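Local atomic coordinates of biotin protein ligase-like protein of unknown function (Silicibacter sp., PDB entry 3BFM), a protein that is of unknown function but belongs to the biotin/lipoate protein ligase family and binds calcium ions in the crystal. Residues A[11-17]-A[38-43]; A[22-27]-A[50-54]. All coordinates share one frame; numbering follows the deposited sequence. Where two conformers were deposited one is given.

In the fold
Both contacts are built on the same mixed sheet, at different depths. Contact 1 pairs an edge strand, 13-16, with strand 39-44; it is partly buried and consists largely of backbone hydrogen bonds, with a few side chains laid over the ladder. Contact 2 is more deeply buried, setting helix 23-32 on strand 48-55, the next strand inward, through small apolar side chains. Helix 23-32 is also the connection between the two strands of contact 1, and Val-41 O probably accepts a hydrogen bond from Ala-52 N. At one end the two converge on a calcium ion, to which contact 1 gives Glu-43 and contact 2 gives Asp-22.

Contact 1: A[11-17]-A[38-43]; sequences LMTGEAA and GLVVYE. With CA (calcium ion), chain B.
Residues 11-17 and 38-43 meet as neighbouring parallel strands at the border of the mixed sheet, strand 13-16 being one of its two outermost. Five backbone hydrogen bonds join them, running from Thr-13 N to Gly-38 O at the start to Ala-17 N to Tyr-42 O (2.8 Å) at the far end. At the positive phi of Gly-38 a beta carbon would clash with Leu-11 O and also jam against the carbonyl O of the residue before.

Side chains dress the ladder on two faces. On one, the ring of Tyr-42 lies flat against the neighbouring strand, with Ala-16 CA over its centre at 4.0 Å in a CH-pi contact, and Ala-16 CB 3.9 Å from Tyr-42 CE1. A chi1 of 65°, which sets CG between the backbone N and the carbonyl carbon, folds the ring back over that strand. An alanine at this position would probably leave that face of the edge strand, at Ala-16, without its CH-pi partner. Such pairing of strands 13-16 and 39-44 through helix 23-32 makes a beta-alpha-beta unit, whose helix covers the other face. There Glu-15 crosses Leu-39, with Glu-15 OE1 3.8 Å from Leu-39 CD1; with CG anti to the backbone N (chi1 180°) and an extended chain, its carboxylate extends to a salt bridge with Lys-30 of the helix.

Beyond the last bond of the ladder, Glu-43 grips calcium with both oxygens, OE1 at 2.5 Å and OE2 at 2.4 Å. Ala-17 CB packs 3.8 Å from Glu-43 OE1, beside the metal-binding carboxylate. Three waters, Gln-21 O and Asp-22 OD1 complete the shell. At the opposite end, Met-12 packs on Leu-11 of the second subunit.

Contact 2: A[22-27]-A[50-54]; sequences DPFDLA and RAALV. With CA (calcium ion), chain B.
Pro-23, Phe-24 and Ala-27 pack on Ala-52 and its neighbours in strand 50-54, and small residues allow the closeness: the short helix and strand axes approach to 7.0 Å, with their N-to-C directions 24° apart. Ala-52 CB is central. It sits 3.7 Å from Ala-27 CB and 3.6 Å from Pro-23 O, the carbonyl that also receives Ala-27 N within the helix, and it lies at the edge of the Phe-24 ring, near its plane. Farther along the strand, Val-54 turns CG2 to Ala-27, with 3.9 Å between Val-54 CG2 and Ala-27 CB; this branch stands anti to its own carbonyl carbon and beside the backbone N. At the other end the Pro-23 ring crosses the Arg-50 side chain at about a right angle, Pro-23 CG resting 3.8 Å from Arg-50 CB.

The arrangement is that of a helix packed on one face of a sheet and running roughly along the strands: helix 23-32, the connecting helix of the beta-alpha-beta unit with strands 13-16 and 39-44, reaches past the second of them to strand 48-55. Val-124 of strand 123-130, beside Ala-52 in the sheet, also touches Phe-24 and Ala-27, while Trp-163 of helix 156-175 packs against Ala-51 and Leu-53.

Charge and metal binding take over just before the helix. Asp-22 holds the N-cap position, but its OD1 binds calcium at 2.4 Å. Arg-50, bent at chi3 (-82°), brings its guanidinium obliquely to this carboxylate, the planes 48° apart. Arg-50 NH1 comes within 3.2 Å of Asp-22 OD1, while its salt bridge to Asp-22 OD2 is long at 3.8 Å. From the guanidinium edge, in plane, Arg-50 NH2 donates to calcium-bound water 3, making Arg-50 a second-shell residue whose charge probably offsets part of that of the Asp-22 and Glu-43 carboxylates. Its side chain also touches Asp-128 of strand 123-130.

Contact 1: A[11-17]-A[38-43]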
ATOM      1  N   LEU A  11       3.048  -3.003  -2.063  1.00 26.29           N
ATOM      2  CA  LEU A  11       3.204  -1.705  -1.395  1.00 34.25           C
ATOM      3  C   LEU A  11       3.395  -1.806   0.129  1.00 32.34           C
ATOM      4  O   LEU A  11       3.399  -0.796   0.843  1.00 33.58           O
ATOM      5  CB  LEU A  11       2.038  -0.754  -1.735  1.00 36.55           C
ATOM      6  CG  LEU A  11       2.170  -0.006  -3.072  1.00 43.61           C
ATOM      7  CD1 LEU A  11       2.601  -0.913  -4.252  1.00 40.49           C
ATOM      8  CD2 LEU A  11       0.890   0.761  -3.389  1.00 35.79           C
HETATM    9  N   MSE A  12       3.546  -3.015   0.647  1.00 27.30           N
HETATM   10  CA  MSE A  12       4.149  -3.153   1.971  1.00 27.53           C
HETATM   11  C   MSE A  12       5.572  -3.629   1.755  1.00 27.28           C
HETATM   12  O   MSE A  12       5.854  -4.345   0.804  1.00 27.70           O
HETATM   13  CB  MSE A  12       3.344  -4.055   2.881  1.00 28.88           C
HETATM   14  CG  MSE A  12       2.292  -3.306   3.685  1.00 36.18           C
HETATM   15 SE   MSE A  12       0.912  -4.418   4.470  0.75 28.22          SE
HETATM   16  CE  MSE A  12       0.557  -3.416   6.050  1.00 34.70           C
ATOM     17  N   THR A  13       6.479  -3.146   2.591  1.00 25.38           N
ATOM     18  CA  THR A  13       7.895  -3.366   2.437  1.00 24.15           C
ATOM     19  C   THR A  13       8.344  -3.980   3.728  1.00 23.13           C
ATOM     20  O   THR A  13       8.265  -3.301   4.740  1.00 22.53           O
ATOM     21  CB  THR A  13       8.641  -2.022   2.360  1.00 27.86           C
ATOM     22  OG1 THR A  13       8.018  -1.175   1.393  1.00 30.35           O
ATOM     23  CG2 THR A  13      10.135  -2.229   2.013  1.00 26.82           C
ATOM     24  N   GLY A  14       8.857  -5.203   3.689  1.00 22.40           N
ATOM     25  CA  GLY A  14       9.420  -5.824   4.872  1.00 22.67           C
ATOM     26  C   GLY A  14      10.882  -5.478   5.079  1.00 23.64           C
ATOM     27  O   GLY A  14      11.658  -5.449   4.125  1.00 25.29           O
ATOM     28  N   GLU A  15      11.263  -5.207   6.322  1.00 21.21           N
ATOM     29  CA  GLU A  15      12.634  -4.943   6.678  1.00 23.39           C
ATOM     30  C   GLU A  15      12.942  -5.688   7.985  1.00 21.25           C
ATOM     31  O   GLU A  15      12.310  -5.431   9.025  1.00 18.48           O
ATOM     32  CB  GLU A  15      12.837  -3.457   6.868  1.00 26.85           C
ATOM     33  CG  GLU A  15      14.273  -3.133   7.247  1.00 37.55           C
ATOM     34  CD  GLU A  15      14.630  -1.672   7.127  1.00 51.37           C
ATOM     35  OE1 GLU A  15      14.022  -0.951   6.293  1.00 55.32           O
ATOM     36  OE2 GLU A  15      15.549  -1.254   7.869  1.00 57.07           O
ATOM     37  N   ALA A  16      13.877  -6.626   7.941  1.00 18.78           N
ATOM     38  CA  ALA A  16      14.296  -7.316   9.146  1.00 17.65           C
ATOM     39  C   ALA A  16      15.189  -6.385   9.970  1.00 19.78           C
ATOM     40  O   ALA A  16      16.116  -5.736   9.440  1.00 19.65           O
ATOM     41  CB  ALA A  16      15.032  -8.623   8.815  1.00 18.66           C
ATOM     42  N   ALA A  17      14.954  -6.373  11.284  1.00 18.58           N
ATOM     43  CA  ALA A  17      15.774  -5.585  12.222  1.00 20.21           C
ATOM     44  C   ALA A  17      17.187  -6.165  12.313  1.00 22.46           C
ATOM     45  O   ALA A  17      17.375  -7.391  12.380  1.00 21.84           O
ATOM     46  CB  ALA A  17      15.122  -5.575  13.617  1.00 22.40           C
ATOM     47  N   GLY A  38       3.762   1.919   5.027  1.00 23.40           N
ATOM     48  CA  GLY A  38       3.845   0.663   4.350  1.00 23.52           C
ATOM     49  C   GLY A  38       5.041  -0.160   4.761  1.00 21.18           C
ATOM     50  O   GLY A  38       5.063  -1.348   4.497  1.00 22.64           O
ATOM     51  N   LEU A  39       6.007   0.467   5.414  1.00 21.01           N
ATOM     52  CA  LEU A  39       7.107  -0.279   6.025  1.00 19.47           C
ATOM     53  C   LEU A  39       6.620  -1.168   7.156  1.00 18.46           C
ATOM     54  O   LEU A  39       5.888  -0.694   8.060  1.00 18.20           O
ATOM     55  CB  LEU A  39       8.142   0.660   6.583  1.00 18.28           C
ATOM     56  CG  LEU A  39       9.375   0.060   7.251  1.00 22.86           C
ATOM     57  CD1 LEU A  39      10.245  -0.675   6.223  1.00 21.48           C
ATOM     58  CD2 LEU A  39      10.180   1.165   7.972  1.00 21.14           C
ATOM     59  N   VAL A  40       7.076  -2.410   7.115  1.00 16.91           N
ATOM     60  CA  VAL A  40       6.884  -3.407   8.150  1.00 15.15           C
ATOM     61  C   VAL A  40       8.265  -3.848   8.607  1.00 12.63           C
ATOM     62  O   VAL A  40       8.953  -4.570   7.919  1.00 17.13           O
ATOM     63  CB  VAL A  40       6.073  -4.650   7.687  1.00 17.06           C
ATOM     64  CG1 VAL A  40       5.908  -5.657   8.837  1.00 15.44           C
ATOM     65  CG2 VAL A  40       4.737  -4.244   7.093  1.00 21.29           C
ATOM     66  N   VAL A  41       8.665  -3.395   9.782  1.00 15.32           N
ATOM     67  CA  VAL A  41       9.916  -3.839  10.392  1.00 16.41           C
ATOM     68  C   VAL A  41       9.619  -5.033  11.270  1.00 15.55           C
ATOM     69  O   VAL A  41       8.652  -5.012  12.014  1.00 14.70           O
ATOM     70  CB  VAL A  41      10.537  -2.738  11.263  1.00 15.95           C
ATOM     71  CG1 VAL A  41      11.942  -3.194  11.769  1.00 14.93           C
ATOM     72  CG2 VAL A  41      10.618  -1.428  10.491  1.00 20.85           C
ATOM     73  N   TYR A  42      10.425  -6.085  11.175  1.00 15.84           N
ATOM     74  CA  TYR A  42      10.168  -7.270  11.956  1.00 12.27           C
ATOM     75  C   TYR A  42      11.445  -7.881  12.491  1.00 15.22           C
ATOM     76  O   TYR A  42      12.564  -7.597  12.024  1.00 15.47           O
ATOM     77  CB  TYR A  42       9.354  -8.280  11.131  1.00 17.10           C
ATOM     78  CG  TYR A  42      10.116  -8.823   9.930  1.00 14.94           C
ATOM     79  CD1 TYR A  42      10.906  -9.936  10.054  1.00 18.09           C
ATOM     80  CD2 TYR A  42      10.009  -8.220   8.685  1.00 16.64           C
ATOM     81  CE1 TYR A  42      11.593 -10.439   8.993  1.00 18.91           C
ATOM     82  CE2 TYR A  42      10.709  -8.733   7.576  1.00 22.41           C
ATOM     83  CZ  TYR A  42      11.481  -9.828   7.747  1.00 21.23           C
ATOM     84  OH  TYR A  42      12.209 -10.333   6.673  1.00 24.02           O
ATOM     85  N   GLU A  43      11.284  -8.714  13.509  1.00 15.57           N
ATOM     86  CA  GLU A  43      12.407  -9.417  14.129  1.00 18.56           C
ATOM     87  C   GLU A  43      11.827 -10.698  14.681  1.00 20.11           C
ATOM     88  O   GLU A  43      10.947 -10.641  15.549  1.00 19.35           O
ATOM     89  CB  GLU A  43      13.031  -8.557  15.242  1.00 19.00           C
ATOM     90  CG  GLU A  43      14.276  -9.133  15.811  1.00 18.31           C
ATOM     91  CD  GLU A  43      15.136  -8.146  16.586  1.00 17.97           C
ATOM     92  OE1 GLU A  43      14.670  -7.069  17.071  1.00 20.74           O
ATOM     93  OE2 GLU A  43      16.311  -8.475  16.798  1.00 22.05           O
TER
HETATM   94 CA    CA B 235      16.860  -6.553  18.092  1.00 21.60          CA
HETATM   95  O   HOH W   1      18.712  -6.838  16.652  1.00 24.85           O
HETATM   96  O   HOH W   2      18.648  -5.455  19.364  1.00 30.05           O
HETATM   97  O   HOH W   3      16.906  -8.088  19.904  1.00 23.62           O

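Contact 2: A[22-27]-A[50-54]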
ATOM      1  N   ASP A  22      15.442  -2.806  17.271  1.00 20.63           N
ATOM      2  CA  ASP A  22      14.221  -3.573  17.507  1.00 22.07           C
ATOM      3  C   ASP A  22      13.104  -2.938  16.677  1.00 19.70           C
ATOM      4  O   ASP A  22      13.157  -1.733  16.402  1.00 21.23           O
ATOM      5  CB  ASP A  22      13.817  -3.605  18.989  1.00 25.92           C
ATOM      6  CG  ASP A  22      14.897  -4.194  19.895  1.00 34.53           C
ATOM      7  OD1 ASP A  22      15.609  -5.144  19.502  1.00 25.90           O
ATOM      8  OD2 ASP A  22      15.033  -3.676  21.018  1.00 42.05           O
ATOM      9  N   PRO A  23      12.135  -3.743  16.229  1.00 15.83           N
ATOM     10  CA  PRO A  23      11.130  -3.234  15.274  1.00 16.64           C
ATOM     11  C   PRO A  23      10.364  -1.956  15.644  1.00 17.88           C
ATOM     12  O   PRO A  23      10.318  -1.022  14.829  1.00 16.16           O
ATOM     13  CB  PRO A  23      10.203  -4.439  15.098  1.00 16.15           C
ATOM     14  CG  PRO A  23      11.094  -5.604  15.279  1.00 19.28           C
ATOM     15  CD  PRO A  23      11.971  -5.182  16.444  1.00 17.36           C
ATOM     16  N   PHE A  24       9.793  -1.883  16.845  1.00 17.58           N
ATOM     17  CA  PHE A  24       8.934  -0.747  17.192  1.00 18.69           C
ATOM     18  C   PHE A  24       9.811   0.511  17.232  1.00 15.39           C
ATOM     19  O   PHE A  24       9.476   1.514  16.586  1.00 17.88           O
ATOM     20  CB  PHE A  24       8.234  -1.004  18.518  1.00 16.98           C
ATOM     21  CG  PHE A  24       7.274   0.097  18.944  1.00 18.05           C
ATOM     22  CD1 PHE A  24       6.108   0.317  18.208  1.00 20.77           C
ATOM     23  CD2 PHE A  24       7.531   0.888  20.041  1.00 19.83           C
ATOM     24  CE1 PHE A  24       5.193   1.267  18.587  1.00 17.13           C
ATOM     25  CE2 PHE A  24       6.622   1.886  20.411  1.00 21.90           C
ATOM     26  CZ  PHE A  24       5.487   2.082  19.676  1.00 16.66           C
ATOM     27  N   ASP A  25      10.929   0.451  17.956  1.00 16.64           N
ATOM     28  CA  ASP A  25      11.878   1.577  18.014  1.00 21.55           C
ATOM     29  C   ASP A  25      12.368   1.996  16.639  1.00 17.41           C
ATOM     30  O   ASP A  25      12.329   3.194  16.296  1.00 20.14           O
ATOM     31  CB  ASP A  25      13.076   1.226  18.881  1.00 23.32           C
ATOM     32  CG  ASP A  25      14.049   2.396  19.039  1.00 33.43           C
ATOM     33  OD1 ASP A  25      13.832   3.200  19.966  1.00 51.89           O
ATOM     34  OD2 ASP A  25      15.019   2.508  18.244  1.00 50.36           O
ATOM     35  N   LEU A  26      12.812   1.015  15.846  1.00 17.84           N
ATOM     36  CA  LEU A  26      13.347   1.289  14.514  1.00 17.33           C
ATOM     37  C   LEU A  26      12.299   1.891  13.576  1.00 19.89           C
ATOM     38  O   LEU A  26      12.573   2.833  12.825  1.00 19.41           O
ATOM     39  CB  LEU A  26      13.924   0.005  13.888  1.00 20.86           C
ATOM     40  CG  LEU A  26      14.609   0.214  12.517  1.00 18.87           C
ATOM     41  CD1 LEU A  26      15.701   1.280  12.650  1.00 23.45           C
ATOM     42  CD2 LEU A  26      15.121  -1.106  11.933  1.00 18.82           C
ATOM     43  N   ALA A  27      11.103   1.319  13.584  1.00 16.85           N
ATOM     44  CA  ALA A  27      10.038   1.885  12.756  1.00 15.32           C
ATOM     45  C   ALA A  27       9.765   3.348  13.111  1.00 16.84           C
ATOM     46  O   ALA A  27       9.561   4.175  12.217  1.00 18.11           O
ATOM     47  CB  ALA A  27       8.777   1.068  12.902  1.00 15.45           C
ATOM     48  N   ARG A  50       8.389  -9.994  16.881  1.00 16.83           N
ATOM     49  CA  ARG A  50       8.143  -8.554  16.985  1.00 20.39           C
ATOM     50  C   ARG A  50       7.973  -8.010  15.601  1.00 16.68           C
ATOM     51  O   ARG A  50       8.628  -8.496  14.669  1.00 16.54           O
ATOM     52  CB  ARG A  50       9.248  -7.814  17.746  1.00 19.47           C
ATOM     53  CG  ARG A  50       9.281  -8.198  19.221  1.00 21.53           C
ATOM     54  CD  ARG A  50      10.505  -7.611  19.906  1.00 26.56           C
ATOM     55  NE  ARG A  50      11.645  -8.463  19.662  1.00 29.14           N
ATOM     56  CZ  ARG A  50      12.904  -8.147  19.942  1.00 33.67           C
ATOM     57  NH1 ARG A  50      13.222  -6.973  20.469  1.00 30.54           N
ATOM     58  NH2 ARG A  50      13.860  -9.018  19.682  1.00 25.53           N
ATOM     59  N   ALA A  51       7.081  -7.030  15.460  1.00 13.83           N
ATOM     60  CA  ALA A  51       6.895  -6.372  14.210  1.00 14.62           C
ATOM     61  C   ALA A  51       6.296  -5.022  14.422  1.00 15.27           C
ATOM     62  O   ALA A  51       5.745  -4.718  15.493  1.00 15.31           O
ATOM     63  CB  ALA A  51       6.057  -7.252  13.251  1.00 13.73           C
ATOM     64  N   ALA A  52       6.459  -4.153  13.446  1.00 12.46           N
ATOM     65  CA  ALA A  52       5.916  -2.775  13.586  1.00 14.29           C
ATOM     66  C   ALA A  52       5.588  -2.274  12.189  1.00 14.84           C
ATOM     67  O   ALA A  52       6.339  -2.517  11.263  1.00 17.51           O
ATOM     68  CB  ALA A  52       6.883  -1.815  14.338  1.00 13.42           C
ATOM     69  N   LEU A  53       4.457  -1.572  12.098  1.00 15.76           N
ATOM     70  CA  LEU A  53       3.935  -0.966  10.858  0.70 17.59           C
ATOM     71  C   LEU A  53       3.973   0.546  10.947  1.00 16.49           C
ATOM     72  O   LEU A  53       3.493   1.125  11.951  1.00 15.56           O
ATOM     73  CB  LEU A  53       2.463  -1.290  10.669  0.70 15.56           C
ATOM     74  CG  LEU A  53       1.951  -2.678  10.980  0.70 19.15           C
ATOM     75  CD1 LEU A  53       0.451  -2.651  10.738  0.70 23.43           C
ATOM     76  CD2 LEU A  53       2.645  -3.704  10.089  0.70 17.91           C
ATOM     77  N   VAL A  54       4.495   1.182   9.889  1.00 16.97           N
ATOM     78  CA  VAL A  54       4.459   2.649   9.748  1.00 17.38           C
ATOM     79  C   VAL A  54       3.221   3.004   8.918  1.00 17.72           C
ATOM     80  O   VAL A  54       3.015   2.451   7.812  1.00 20.54           O
ATOM     81  CB  VAL A  54       5.718   3.215   9.056  1.00 16.85           C
ATOM     82  CG1 VAL A  54       5.553   4.723   8.774  1.00 20.29           C
ATOM     83  CG2 VAL A  54       6.996   2.888   9.901  1.00 15.60           C
TER
HETATM   84 CA    CA B 235      16.860  -6.553  18.092  1.00 21.60          CA
HETATM   85  O   HOH W   3      16.906  -8.088  19.904  1.00 23.62           O
HETATM   86  O   HOH W   1      18.712  -6.838  16.652  1.00 24.85           O
HETATM   87  O   HOH W   2      18.648  -5.455  19.364  1.00 30.05           O